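Local coordinates for major extracellular endoglucanase (Xanthomonas campestris pv. campestris, PDB 4TUF), which catalyses the endohydrolysis of beta-1,4-glucosidic linkages in cellulose, lichenin and cereal beta-D-glucans through its glycoside hydrolase family 5 catalytic domain, at residues R7-D12 with K190-V195; F138-Y143 with A182-V187; A81-L86 with L92-A97; H35-W38 with D44-V47; H111-A116 with W122-Y127. All coordinates share one frame; numbering follows the deposited sequence.

Contact 1: R7-D12 with K190-V195; sequences RQIVDD and KWLIAV
The N-terminal hairpin beneath the TIM barrel meets the barrel wall where Ile9, on strand 9-10, lays its CG2 methyl against CD1 of Leu192, the first residue of barrel strand 192-195, with Ile9 CG2 and Leu192 CD1 3.7 Å apart. The two buried side chains approach at a slant. In Ile9 the CG1 arm stands anti to the carbonyl carbon (chi1 -54°), which swings CG2 toward the leucine; in Leu192 the extended second torsion (chi2 180°) carries CD1 to the far end of the chain. Only side chains bridge this gap, since the CA atoms of Ile9 and Leu192 are 8.9 Å apart. Each strand finds its backbone partners in other strands: Ile9 bonds to Val17 of strand 16-23, while Leu192 bonds to Leu150 and Leu152 of the neighbouring parallel strand 149-153. Ile3 of strand 2-3 touches both Ile9 and Leu192, so the small antiparallel addition made by strands 2-3 and 9-10 plugs the end of the eight-stranded barrel at which its parallel strands begin. Further out, at the exposed margin, the carboxylate of Asp12 and the ammonium group of Lys190 are modelled as a salt bridge whose detail is doubtful: the separation of Asp12 OD2 and Lys190 NZ, 2.3 Å, is too short to be taken literally, and Asp12 is poorly ordered. The backbone of Lys190 is in turn hydrogen-bonded to Tyr1.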
# COMPACT_ATOMS: atom_id res chain seq x y z
N ARG A 7 -7.89 -3.24 18.07
CA ARG A 7 -7.59 -3.01 16.66
C ARG A 7 -6.31 -2.21 16.49
O ARG A 7 -6.20 -1.37 15.60
CB ARG A 7 -8.76 -2.30 15.98
CG ARG A 7 -10.09 -2.99 16.20
CD ARG A 7 -11.25 -2.09 15.84
NE ARG A 7 -11.24 -0.86 16.63
CZ ARG A 7 -11.72 -0.76 17.87
NH1 ARG A 7 -12.26 -1.82 18.46
NH2 ARG A 7 -11.67 0.40 18.51
N GLN A 8 -5.34 -2.49 17.36
CA GLN A 8 -4.02 -1.86 17.29
C GLN A 8 -2.97 -2.87 16.86
O GLN A 8 -3.06 -4.06 17.19
CB GLN A 8 -3.63 -1.28 18.65
CG GLN A 8 -4.43 -0.08 19.09
CD GLN A 8 -4.21 0.24 20.56
OE1 GLN A 8 -3.96 -0.66 21.36
NE2 GLN A 8 -4.29 1.51 20.91
N ILE A 9 -1.97 -2.40 16.13
CA ILE A 9 -0.82 -3.23 15.76
C ILE A 9 0.20 -3.23 16.88
O ILE A 9 0.69 -2.16 17.26
CB ILE A 9 -0.14 -2.72 14.48
CG1 ILE A 9 -1.16 -2.60 13.35
CG2 ILE A 9 1.00 -3.65 14.09
CD1 ILE A 9 -0.65 -1.79 12.19
N VAL A 10 0.53 -4.40 17.40
CA VAL A 10 1.59 -4.49 18.41
C VAL A 10 2.75 -5.32 17.86
O VAL A 10 2.56 -6.15 16.97
CB VAL A 10 1.06 -5.09 19.74
CG1 VAL A 10 -0.34 -4.58 20.01
CG2 VAL A 10 1.06 -6.59 19.70
N ASP A 11 3.95 -5.08 18.37
CA ASP A 11 5.12 -5.81 17.91
C ASP A 11 5.38 -7.02 18.80
O ASP A 11 4.52 -7.41 19.59
CB ASP A 11 6.36 -4.90 17.86
CG ASP A 11 6.58 -4.12 19.15
OD1 ASP A 11 6.12 -4.55 20.23
OD2 ASP A 11 7.23 -3.05 19.09
N ASP A 12 6.57 -7.62 18.66
CA ASP A 12 6.95 -8.76 19.49
C ASP A 12 6.94 -8.41 20.97
O ASP A 12 6.51 -9.21 21.80
CB ASP A 12 8.34 -9.27 19.10
CG ASP A 12 8.30 -10.20 17.91
OD1 ASP A 12 7.40 -10.06 17.06
OD2 ASP A 12 9.19 -11.08 17.83
N LYS A 190 4.31 -14.71 12.19
CA LYS A 190 4.31 -13.46 12.94
C LYS A 190 4.11 -12.24 12.03
O LYS A 190 4.23 -11.10 12.47
CB LYS A 190 5.62 -13.32 13.72
CG LYS A 190 5.70 -14.26 14.92
CD LYS A 190 7.11 -14.34 15.49
CE LYS A 190 7.62 -12.96 15.85
NZ LYS A 190 8.94 -13.02 16.56
N TRP A 191 3.80 -12.49 10.76
CA TRP A 191 3.55 -11.41 9.81
C TRP A 191 2.07 -11.02 9.77
O TRP A 191 1.20 -11.87 9.95
CB TRP A 191 3.99 -11.81 8.41
CG TRP A 191 5.45 -11.58 8.14
CD1 TRP A 191 6.44 -11.43 9.07
CD2 TRP A 191 6.07 -11.47 6.86
NE1 TRP A 191 7.65 -11.24 8.44
CE2 TRP A 191 7.45 -11.26 7.08
CE3 TRP A 191 5.60 -11.53 5.54
CZ2 TRP A 191 8.35 -11.11 6.03
CZ3 TRP A 191 6.50 -11.38 4.51
CH2 TRP A 191 7.86 -11.17 4.76
N LEU A 192 1.81 -9.74 9.53
CA LEU A 192 0.45 -9.28 9.29
C LEU A 192 0.05 -9.50 7.83
O LEU A 192 0.89 -9.45 6.92
CB LEU A 192 0.31 -7.80 9.64
CG LEU A 192 0.69 -7.36 11.05
CD1 LEU A 192 0.49 -5.86 11.18
CD2 LEU A 192 -0.13 -8.10 12.08
N ILE A 193 -1.23 -9.73 7.61
CA ILE A 193 -1.77 -9.90 6.27
C ILE A 193 -2.63 -8.70 5.92
O ILE A 193 -3.67 -8.47 6.55
CB ILE A 193 -2.59 -11.19 6.16
CG1 ILE A 193 -1.77 -12.39 6.65
CG2 ILE A 193 -3.06 -11.41 4.73
CD1 ILE A 193 -0.58 -12.70 5.77
N ALA A 194 -2.21 -7.92 4.94
CA ALA A 194 -3.01 -6.77 4.52
C ALA A 194 -3.91 -7.16 3.35
O ALA A 194 -3.45 -7.72 2.36
CB ALA A 194 -2.14 -5.59 4.15
N VAL A 195 -5.20 -6.86 3.49
CA VAL A 195 -6.17 -7.18 2.44
C VAL A 195 -6.87 -5.92 1.96
O VAL A 195 -7.31 -5.10 2.76
CB VAL A 195 -7.21 -8.19 2.93
CG1 VAL A 195 -8.21 -8.51 1.82
CG2 VAL A 195 -6.53 -9.45 3.42

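Contact 2: F138-Y143 with A182-V187; sequences FVANRY and AAVLAV. With 2HP (dihydrogenphosphate ion), chain K.
Segments 138-143 and 182-187 are turns of two helices that run nearly parallel, their axes 19° apart in direction and 8.7 Å apart at closest approach; Ala140 and Val187 point across, while Asn141 and Val184 lie at the flanks. Ala140, with only a methyl, probably helps the helices come to this distance: its CB lies 4.1 Å from CG1 of Val184, and the same CB is 4.3 Å from CB of Val187. Val187 does most of the reaching. Its CG1, placed anti to the backbone N (chi1 -173°), presses on the backbone of the opposing helix rather than on a side-chain end, 3.5 Å from CA of Asn141. The root of the asparagine joins in at the exposed edge, with Asn141 CB 3.7 Å from Val187 CG1. The packing is van der Waals contact, carried by the methyls of Ala140, Val184 and Val187. The indole of Trp191 packs against Ala140 as well. Phe138 points away from the valines and has a bound dihydrogenphosphate ion over one ring face: its O1 stands 3.8 Å above the plane of the Phe138 ring, offset toward the rim. Arg142 and Tyr143 both engage Asp93 of helix 88-102, the arginine through a salt bridge and the tyrosine hydroxyl through a hydrogen bond. Side-by-side packing of consecutive outer helices is how a TIM barrel builds its shell. Helix 129-143 is the link of the beta-alpha-beta crossover from strand 105-110 to strand 149-153, and helix 173-187 that of the next crossover, from 149-153 to 192-195.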
# COMPACT_ATOMS: atom_id res chain seq x y z
N PHE A 138 7.61 -17.04 -1.21
CA PHE A 138 9.03 -16.76 -1.44
C PHE A 138 9.47 -15.56 -0.64
O PHE A 138 10.51 -15.57 0.03
CB PHE A 138 9.32 -16.50 -2.92
CG PHE A 138 10.75 -16.11 -3.19
CD1 PHE A 138 11.72 -17.08 -3.39
CD2 PHE A 138 11.13 -14.78 -3.24
CE1 PHE A 138 13.02 -16.74 -3.63
CE2 PHE A 138 12.45 -14.43 -3.48
CZ PHE A 138 13.39 -15.40 -3.67
N VAL A 139 8.68 -14.50 -0.73
CA VAL A 139 8.97 -13.27 -0.02
C VAL A 139 8.89 -13.49 1.49
O VAL A 139 9.76 -13.03 2.24
CB VAL A 139 8.01 -12.18 -0.46
CG1 VAL A 139 7.99 -11.06 0.53
CG2 VAL A 139 8.40 -11.68 -1.85
N ALA A 140 7.87 -14.20 1.94
CA ALA A 140 7.70 -14.45 3.36
C ALA A 140 8.87 -15.27 3.89
O ALA A 140 9.42 -14.98 4.96
CB ALA A 140 6.38 -15.16 3.63
N ASN A 141 9.27 -16.28 3.12
CA ASN A 141 10.37 -17.14 3.50
C ASN A 141 11.68 -16.39 3.62
O ASN A 141 12.47 -16.63 4.54
CB ASN A 141 10.51 -18.28 2.50
CG ASN A 141 11.47 -19.34 2.97
OD1 ASN A 141 11.69 -19.50 4.17
ND2 ASN A 141 12.04 -20.08 2.02
N ARG A 142 11.91 -15.46 2.71
CA ARG A 142 13.19 -14.76 2.65
C ARG A 142 13.36 -13.75 3.79
O ARG A 142 14.43 -13.68 4.39
CB ARG A 142 13.33 -14.06 1.31
CG ARG A 142 14.73 -13.62 1.00
CD ARG A 142 14.80 -13.04 -0.39
NE ARG A 142 16.18 -12.77 -0.78
CZ ARG A 142 16.95 -13.65 -1.41
NH1 ARG A 142 16.47 -14.85 -1.71
NH2 ARG A 142 18.19 -13.34 -1.74
N TYR A 143 12.32 -12.99 4.08
CA TYR A 143 12.45 -11.86 5.01
C TYR A 143 11.80 -12.08 6.38
O TYR A 143 11.68 -11.15 7.16
CB TYR A 143 11.86 -10.60 4.36
CG TYR A 143 12.49 -10.30 3.02
CD1 TYR A 143 13.84 -9.95 2.93
CD2 TYR A 143 11.77 -10.39 1.84
CE1 TYR A 143 14.43 -9.69 1.71
CE2 TYR A 143 12.35 -10.12 0.61
CZ TYR A 143 13.69 -9.78 0.56
OH TYR A 143 14.29 -9.52 -0.66
N ALA A 182 -3.12 -18.05 4.17
CA ALA A 182 -2.65 -19.34 4.65
C ALA A 182 -1.21 -19.62 4.21
O ALA A 182 -0.41 -20.12 5.00
CB ALA A 182 -3.57 -20.45 4.16
N ALA A 183 -0.90 -19.29 2.96
CA ALA A 183 0.44 -19.50 2.42
C ALA A 183 1.49 -18.69 3.18
O ALA A 183 2.51 -19.23 3.61
CB ALA A 183 0.47 -19.13 0.94
N VAL A 184 1.22 -17.39 3.36
CA VAL A 184 2.16 -16.52 4.05
C VAL A 184 2.35 -16.92 5.52
O VAL A 184 3.47 -16.97 6.01
CB VAL A 184 1.71 -15.05 3.98
CG1 VAL A 184 2.56 -14.18 4.89
CG2 VAL A 184 1.78 -14.55 2.55
N LEU A 185 1.25 -17.21 6.22
CA LEU A 185 1.34 -17.49 7.66
C LEU A 185 1.94 -18.86 7.95
O LEU A 185 2.41 -19.12 9.06
CB LEU A 185 -0.04 -17.37 8.31
CG LEU A 185 -0.65 -15.96 8.42
CD1 LEU A 185 -1.97 -15.99 9.18
CD2 LEU A 185 0.33 -14.99 9.07
N ALA A 186 1.93 -19.74 6.97
CA ALA A 186 2.55 -21.05 7.14
C ALA A 186 4.06 -20.91 7.24
O ALA A 186 4.73 -21.74 7.83
CB ALA A 186 2.18 -21.98 5.99
N VAL A 187 4.57 -19.83 6.64
CA VAL A 187 6.01 -19.61 6.56
C VAL A 187 6.46 -18.51 7.51
O VAL A 187 7.52 -18.60 8.12
CB VAL A 187 6.44 -19.23 5.13
CG1 VAL A 187 7.94 -19.18 5.04
CG2 VAL A 187 5.90 -20.22 4.13
P 2HP K . 10.95 -16.73 -7.90
O1 2HP K . 12.36 -16.54 -7.40
O2 2HP K . 10.41 -15.42 -8.43
O3 2HP K . 10.95 -17.76 -9.01
O4 2HP K . 10.07 -17.19 -6.76

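Contact 3: A81-L86 with L92-A97; sequences ADLQGL and LDKVIA. With 2HP (dihydrogenphosphate ion), chain E.
Lys94 reaches the 81-86 loop on an almost fully stretched chain, CG anti to the backbone N (chi1 -155°), until a bend at chi4 (65°) turns NZ off to one side and leaves CE nearest to Asp82. Asp82 comes to meet it with CG set between its own N and carbonyl carbon (chi1 63°). Asp82 OD2 is therefore 3.7 Å from the methylene CE of Lys94 but 4.9 Å from its NZ, so the opposite charges are neighbours without touching. The aliphatic part of the lysine lies over two leucines, which meet its CD from the same side. CD2 of Leu83 lies 3.9 Å from Lys94 CD, and CD1 of Leu86 comes within 4.0 Å of the same carbon, the Leu86 side chain running about perpendicular to the lysine. These leucines are the first and last residues of a type II beta turn, with Gly85 at its third position, so the turn holds both next to the lysine. Trp42, from helix 42-51, also touches Lys94 and takes up the other carboxylate oxygen: its NE1 is hydrogen-bonded to Asp82 OD1. A bound dihydrogenphosphate ion lies alongside, its O2 3.3 Å from Asp82 OD2. Its O3 lies 3.3 Å from Lys94 CE, with NZ turned aside, so the lysine charge acts from nearby rather than through a direct bond. Lys43 is the third residue of this pocket. The two lysines would favour the anion and probably offset the nearby Asp82 carboxylate.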
# COMPACT_ATOMS: atom_id res chain seq x y z
N ALA A 81 27.55 3.51 -5.63
CA ALA A 81 28.68 2.62 -5.91
C ALA A 81 28.51 1.24 -5.29
O ALA A 81 28.99 0.25 -5.84
CB ALA A 81 29.97 3.25 -5.42
N ASP A 82 27.84 1.16 -4.16
CA ASP A 82 27.71 -0.11 -3.46
C ASP A 82 26.61 -1.00 -4.04
O ASP A 82 26.36 -2.10 -3.53
CB ASP A 82 27.47 0.13 -1.97
CG ASP A 82 26.16 0.85 -1.70
OD1 ASP A 82 25.64 1.51 -2.62
OD2 ASP A 82 25.66 0.75 -0.56
N LEU A 83 25.95 -0.55 -5.11
CA LEU A 83 24.95 -1.37 -5.78
C LEU A 83 25.47 -1.94 -7.10
O LEU A 83 24.81 -2.77 -7.74
CB LEU A 83 23.68 -0.57 -6.05
CG LEU A 83 22.93 0.02 -4.86
CD1 LEU A 83 21.65 0.67 -5.35
CD2 LEU A 83 22.64 -1.04 -3.82
N GLN A 84 26.66 -1.51 -7.50
CA GLN A 84 27.25 -1.95 -8.77
C GLN A 84 27.47 -3.46 -8.81
O GLN A 84 28.11 -4.03 -7.93
CB GLN A 84 28.57 -1.23 -9.02
CG GLN A 84 28.98 -1.18 -10.48
CD GLN A 84 30.12 -0.22 -10.72
OE1 GLN A 84 30.69 0.34 -9.78
NE2 GLN A 84 30.46 -0.02 -11.99
N GLY A 85 26.93 -4.10 -9.84
CA GLY A 85 27.05 -5.54 -10.00
C GLY A 85 25.91 -6.34 -9.39
O GLY A 85 25.65 -7.47 -9.78
N LEU A 86 25.23 -5.74 -8.42
CA LEU A 86 24.14 -6.43 -7.72
C LEU A 86 22.95 -6.71 -8.62
O LEU A 86 22.62 -5.90 -9.49
CB LEU A 86 23.68 -5.61 -6.51
CG LEU A 86 24.72 -5.35 -5.43
CD1 LEU A 86 24.07 -4.69 -4.21
CD2 LEU A 86 25.42 -6.65 -5.04
N LEU A 92 17.03 -5.35 -3.47
CA LEU A 92 15.87 -5.44 -2.58
C LEU A 92 16.33 -5.90 -1.20
O LEU A 92 15.97 -5.30 -0.18
CB LEU A 92 14.81 -6.39 -3.15
CG LEU A 92 13.51 -6.56 -2.37
CD1 LEU A 92 12.82 -5.22 -2.16
CD2 LEU A 92 12.56 -7.55 -3.07
N ASP A 93 17.14 -6.95 -1.18
CA ASP A 93 17.71 -7.46 0.07
C ASP A 93 18.38 -6.33 0.85
O ASP A 93 18.15 -6.17 2.05
CB ASP A 93 18.71 -8.58 -0.20
CG ASP A 93 18.05 -9.88 -0.62
OD1 ASP A 93 16.79 -9.95 -0.61
OD2 ASP A 93 18.78 -10.84 -0.93
N LYS A 94 19.20 -5.55 0.15
CA LYS A 94 19.98 -4.48 0.77
C LYS A 94 19.10 -3.31 1.24
O LYS A 94 19.41 -2.68 2.26
CB LYS A 94 21.03 -3.99 -0.21
CG LYS A 94 22.24 -3.34 0.43
CD LYS A 94 23.34 -3.10 -0.59
CE LYS A 94 24.64 -2.74 0.09
NZ LYS A 94 25.15 -3.88 0.90
N VAL A 95 18.03 -3.03 0.51
CA VAL A 95 17.14 -1.93 0.88
C VAL A 95 16.31 -2.27 2.11
O VAL A 95 16.18 -1.45 3.03
CB VAL A 95 16.20 -1.56 -0.29
CG1 VAL A 95 15.12 -0.60 0.19
CG2 VAL A 95 16.99 -0.93 -1.43
N ILE A 96 15.75 -3.47 2.14
CA ILE A 96 14.98 -3.93 3.29
C ILE A 96 15.86 -4.00 4.54
O ILE A 96 15.42 -3.67 5.64
CB ILE A 96 14.33 -5.30 3.01
CG1 ILE A 96 13.14 -5.12 2.07
CG2 ILE A 96 13.87 -5.98 4.29
CD1 ILE A 96 12.73 -6.37 1.34
N ALA A 97 17.12 -4.38 4.34
CA ALA A 97 18.08 -4.43 5.44
C ALA A 97 18.38 -3.03 5.98
O ALA A 97 18.65 -2.87 7.17
CB ALA A 97 19.38 -5.11 4.98
P 2HP E . 27.50 -0.74 2.11
O1 2HP E . 28.36 -1.30 3.21
O2 2HP E . 27.92 0.67 1.78
O3 2HP E . 27.64 -1.61 0.88
O4 2HP E . 26.05 -0.73 2.56

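Contact 4: H35-W38 with D44-V47; sequences HGLW and DMIV
Segment 35-38 is an irregular loop that runs alongside helix 42-51, of which residues 44-47 form a turn, and the loop presents the carbonyl of His35 and the side chain of Leu37 to Met45. Between them Gly36 adopts a left-handed conformation with phi 97°; having no side chain, it lets the end of the methionine lie 4.5 Å from its backbone, measured from Gly36 CA to Met45 CE. Met45 spans the gap alone. Its chain leaves the helix with CG anti to the backbone N and bends only at chi3 (63°), which turns the terminal methyl toward the loop. There Met45 CE meets His35 O at 3.3 Å and CD2 of Leu37 at 4.0 Å. The contact is buried and apolar apart from that carbonyl, with Met34 and Trp314 also packed on the methionine. The His35 imidazole, which leads away from the helix, meets the edge of the Trp38 indole with its CD2 and also touches Asn315 and Asn317. That indole folds back over the glycine, so that Gly36 CA stands 3.7 Å above the plane of the Trp38 ring, toward its rim. Trp38 also makes an edge-to-face stack with Trp329. A loop that leaves barrel strand 16-23 and folds back onto the helix it leads into, here through a single methionine, is a beta-alpha connection of the TIM barrel.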
# COMPACT_ATOMS: atom_id res chain seq x y z
N HIS A 35 12.90 3.89 -7.41
CA HIS A 35 13.14 4.99 -8.34
C HIS A 35 14.00 6.11 -7.75
O HIS A 35 14.09 6.26 -6.53
CB HIS A 35 11.81 5.60 -8.80
CG HIS A 35 11.17 4.85 -9.93
ND1 HIS A 35 9.81 4.85 -10.15
CD2 HIS A 35 11.71 4.08 -10.91
CE1 HIS A 35 9.53 4.11 -11.21
NE2 HIS A 35 10.66 3.63 -11.69
N GLY A 36 14.62 6.88 -8.63
CA GLY A 36 15.35 8.07 -8.24
C GLY A 36 16.84 7.86 -8.08
O GLY A 36 17.58 8.79 -7.74
N LEU A 37 17.31 6.64 -8.32
CA LEU A 37 18.72 6.34 -8.17
C LEU A 37 19.52 6.84 -9.37
O LEU A 37 20.71 6.57 -9.49
CB LEU A 37 18.94 4.84 -7.95
CG LEU A 37 18.16 4.26 -6.77
CD1 LEU A 37 18.69 2.90 -6.35
CD2 LEU A 37 18.14 5.22 -5.58
N TRP A 38 18.86 7.59 -10.26
CA TRP A 38 19.58 8.35 -11.28
C TRP A 38 19.92 9.73 -10.74
O TRP A 38 20.83 10.40 -11.23
CB TRP A 38 18.76 8.47 -12.57
CG TRP A 38 17.37 9.01 -12.37
CD1 TRP A 38 16.99 10.32 -12.36
CD2 TRP A 38 16.18 8.24 -12.16
NE1 TRP A 38 15.63 10.42 -12.16
CE2 TRP A 38 15.11 9.16 -12.03
CE3 TRP A 38 15.91 6.87 -12.06
CZ2 TRP A 38 13.80 8.75 -11.80
CZ3 TRP A 38 14.60 6.47 -11.84
CH2 TRP A 38 13.56 7.40 -11.71
N ASP A 44 20.98 7.68 1.24
CA ASP A 44 20.72 9.06 1.65
C ASP A 44 19.25 9.43 1.48
O ASP A 44 18.71 10.21 2.27
CB ASP A 44 21.60 10.03 0.85
CG ASP A 44 23.05 10.01 1.31
OD1 ASP A 44 23.42 9.09 2.07
OD2 ASP A 44 23.82 10.92 0.90
N MET A 45 18.60 8.88 0.47
CA MET A 45 17.18 9.14 0.25
C MET A 45 16.32 8.49 1.34
O MET A 45 15.29 9.02 1.73
CB MET A 45 16.77 8.64 -1.14
CG MET A 45 15.40 9.13 -1.58
SD MET A 45 15.21 9.16 -3.38
CE MET A 45 15.36 7.42 -3.76
N ILE A 46 16.75 7.33 1.83
CA ILE A 46 16.05 6.69 2.94
C ILE A 46 16.24 7.52 4.21
O ILE A 46 15.28 7.77 4.95
CB ILE A 46 16.56 5.26 3.17
CG1 ILE A 46 16.06 4.34 2.06
CG2 ILE A 46 16.11 4.73 4.53
CD1 ILE A 46 16.63 2.94 2.13
N VAL A 47 17.47 7.94 4.46
CA VAL A 47 17.81 8.78 5.60
C VAL A 47 16.92 10.02 5.64
O VAL A 47 16.49 10.45 6.71
CB VAL A 47 19.30 9.21 5.56
CG1 VAL A 47 19.56 10.43 6.42
CG2 VAL A 47 20.20 8.05 5.97

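Contact 5: H111-A116 with W122-Y127; sequences HTPDCA and WYTGSY. With 2HP (dihydrogenphosphate ion), chain J.
Pro113 sets the flank of its pyrrolidine ring against a face of the Tyr127 ring and turns the tip of the same ring toward Thr124. Pro113 CB is 3.5 Å from Tyr127 CD2, and the proline backbone also overlies that ring, CA offset toward the rim and O above a face. The tyrosine is swung across by CG lying anti to its backbone N (chi1 -172°), and its hydroxyl continues past the proline to hydrogen-bond Asp135 and His110, which fixes the far end of the ring. Next to it, at the tip of the proline ring, Pro113 CG meets the methyl of Thr124, 3.8 Å from Thr124 CG2. That methyl is directed at the proline because OG1 occupies the position between N and the carbonyl carbon, where it accepts from Ser126 N at 3.1 Å in an ST turn. A matching ST turn in the other segment has Asp114 N donating to Thr112 OG1 at 3.2 Å, nearly straight. A water joins the two turns, donating to Asp114 OD2 and bonded to Thr124 OG1. Asp114 also borders a dihydrogenphosphate ion that is hydrogen-bonded to Gly117 N, and Cys115 is tied by a disulfide to Cys62. Both segments belong to the long beta-alpha loop between strand 105-110 and helix 129-143, on the catalytic face of the TIM barrel; the side chain of Pro113 is about 10 Å from that of Glu157, probably the proton donor.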
# COMPACT_ATOMS: atom_id res chain seq x y z
N HIS A 111 2.51 -6.05 -6.27
CA HIS A 111 1.86 -4.94 -6.95
C HIS A 111 1.36 -5.30 -8.34
O HIS A 111 0.24 -4.95 -8.71
CB HIS A 111 2.83 -3.76 -7.03
CG HIS A 111 2.16 -2.43 -7.08
ND1 HIS A 111 1.68 -1.80 -5.96
CD2 HIS A 111 1.89 -1.60 -8.12
CE1 HIS A 111 1.15 -0.64 -6.30
NE2 HIS A 111 1.26 -0.50 -7.61
N THR A 112 2.20 -5.98 -9.11
CA THR A 112 1.86 -6.32 -10.48
C THR A 112 2.46 -7.65 -10.87
O THR A 112 3.59 -7.96 -10.47
CB THR A 112 2.35 -5.24 -11.47
OG1 THR A 112 2.31 -5.76 -12.81
CG2 THR A 112 3.77 -4.83 -11.15
N PRO A 113 1.71 -8.46 -11.64
CA PRO A 113 2.18 -9.78 -12.08
C PRO A 113 3.23 -9.73 -13.19
O PRO A 113 3.86 -10.76 -13.44
CB PRO A 113 0.90 -10.44 -12.60
CG PRO A 113 0.05 -9.30 -13.05
CD PRO A 113 0.33 -8.19 -12.07
N ASP A 114 3.42 -8.58 -13.84
CA ASP A 114 4.28 -8.51 -15.02
C ASP A 114 5.11 -7.25 -15.14
O ASP A 114 5.50 -6.86 -16.25
CB ASP A 114 3.43 -8.66 -16.30
CG ASP A 114 2.31 -7.62 -16.40
OD1 ASP A 114 2.44 -6.51 -15.85
OD2 ASP A 114 1.28 -7.93 -17.04
N CYS A 115 5.38 -6.60 -14.01
CA CYS A 115 6.21 -5.39 -14.01
C CYS A 115 5.65 -4.31 -14.93
O CYS A 115 6.40 -3.51 -15.50
CB CYS A 115 7.65 -5.75 -14.38
SG CYS A 115 8.53 -6.63 -13.05
N ALA A 116 4.33 -4.28 -15.08
CA ALA A 116 3.65 -3.26 -15.87
C ALA A 116 2.31 -2.86 -15.21
O ALA A 116 2.30 -2.24 -14.15
CB ALA A 116 3.42 -3.74 -17.30
N TRP A 122 -6.14 -11.87 -9.21
CA TRP A 122 -4.84 -12.24 -8.66
C TRP A 122 -4.04 -13.09 -9.64
O TRP A 122 -2.95 -13.57 -9.33
CB TRP A 122 -5.03 -12.99 -7.33
CG TRP A 122 -5.98 -14.14 -7.44
CD1 TRP A 122 -5.65 -15.46 -7.56
CD2 TRP A 122 -7.41 -14.07 -7.46
NE1 TRP A 122 -6.79 -16.22 -7.65
CE2 TRP A 122 -7.88 -15.39 -7.59
CE3 TRP A 122 -8.33 -13.03 -7.38
CZ2 TRP A 122 -9.24 -15.69 -7.64
CZ3 TRP A 122 -9.68 -13.32 -7.44
CH2 TRP A 122 -10.12 -14.64 -7.57
N TYR A 123 -4.59 -13.27 -10.84
CA TYR A 123 -3.95 -14.10 -11.86
C TYR A 123 -4.22 -13.55 -13.24
O TYR A 123 -5.20 -12.83 -13.44
CB TYR A 123 -4.44 -15.54 -11.78
CG TYR A 123 -5.92 -15.72 -12.06
CD1 TYR A 123 -6.87 -15.58 -11.05
CD2 TYR A 123 -6.38 -16.07 -13.33
CE1 TYR A 123 -8.22 -15.76 -11.30
CE2 TYR A 123 -7.72 -16.25 -13.58
CZ TYR A 123 -8.64 -16.10 -12.57
OH TYR A 123 -9.98 -16.28 -12.83
N THR A 124 -3.36 -13.90 -14.19
CA THR A 124 -3.55 -13.49 -15.58
C THR A 124 -3.34 -14.67 -16.52
O THR A 124 -3.18 -15.80 -16.09
CB THR A 124 -2.58 -12.38 -15.98
OG1 THR A 124 -1.25 -12.92 -16.04
CG2 THR A 124 -2.61 -11.25 -14.97
N GLY A 125 -3.32 -14.38 -17.81
CA GLY A 125 -3.08 -15.42 -18.80
C GLY A 125 -1.63 -15.86 -18.88
O GLY A 125 -1.30 -16.74 -19.67
N SER A 126 -0.76 -15.24 -18.09
CA SER A 126 0.65 -15.61 -18.06
C SER A 126 1.19 -15.66 -16.64
O SER A 126 2.39 -15.78 -16.42
CB SER A 126 1.49 -14.63 -18.89
OG SER A 126 1.68 -13.41 -18.20
N TYR A 127 0.29 -15.58 -15.67
CA TYR A 127 0.67 -15.62 -14.26
C TYR A 127 -0.44 -16.31 -13.46
O TYR A 127 -1.51 -15.74 -13.23
CB TYR A 127 0.94 -14.20 -13.75
CG TYR A 127 1.53 -14.13 -12.36
CD1 TYR A 127 2.86 -14.45 -12.13
CD2 TYR A 127 0.76 -13.71 -11.28
CE1 TYR A 127 3.40 -14.38 -10.86
CE2 TYR A 127 1.29 -13.63 -10.01
CZ TYR A 127 2.62 -13.96 -9.81
OH TYR A 127 3.16 -13.88 -8.54
P 2HP J . -0.32 -4.70 -19.20
O1 2HP J . 0.56 -5.12 -18.05
O2 2HP J . -1.74 -4.54 -18.72
O3 2HP J . 0.18 -3.37 -19.74
O4 2HP J . -0.27 -5.74 -20.29
O HOH W 1 0.48 -10.77 -16.63

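From the N terminus, residues 7-12 open contact 1, which closes only at 190-195 and so encloses the other four, none of which cross. Inside that span contact 4 folds the loop after the first barrel strand onto helix 42-51, contact 3 folds the next loop onto helix 88-102, contact 5 closes a turn within the loop after strand 105-110, and contact 2 joins helices 129-143 and 173-187. Some touch in space: Leu37 meets Leu83 between contacts 4 and 3, and Ile193 meets Val184 between contacts 1 and 2. Contact 1 lies at the bottom of the barrel, contacts 3 to 5 in the beta-alpha loops at the other end, and contact 2 in the helical shell.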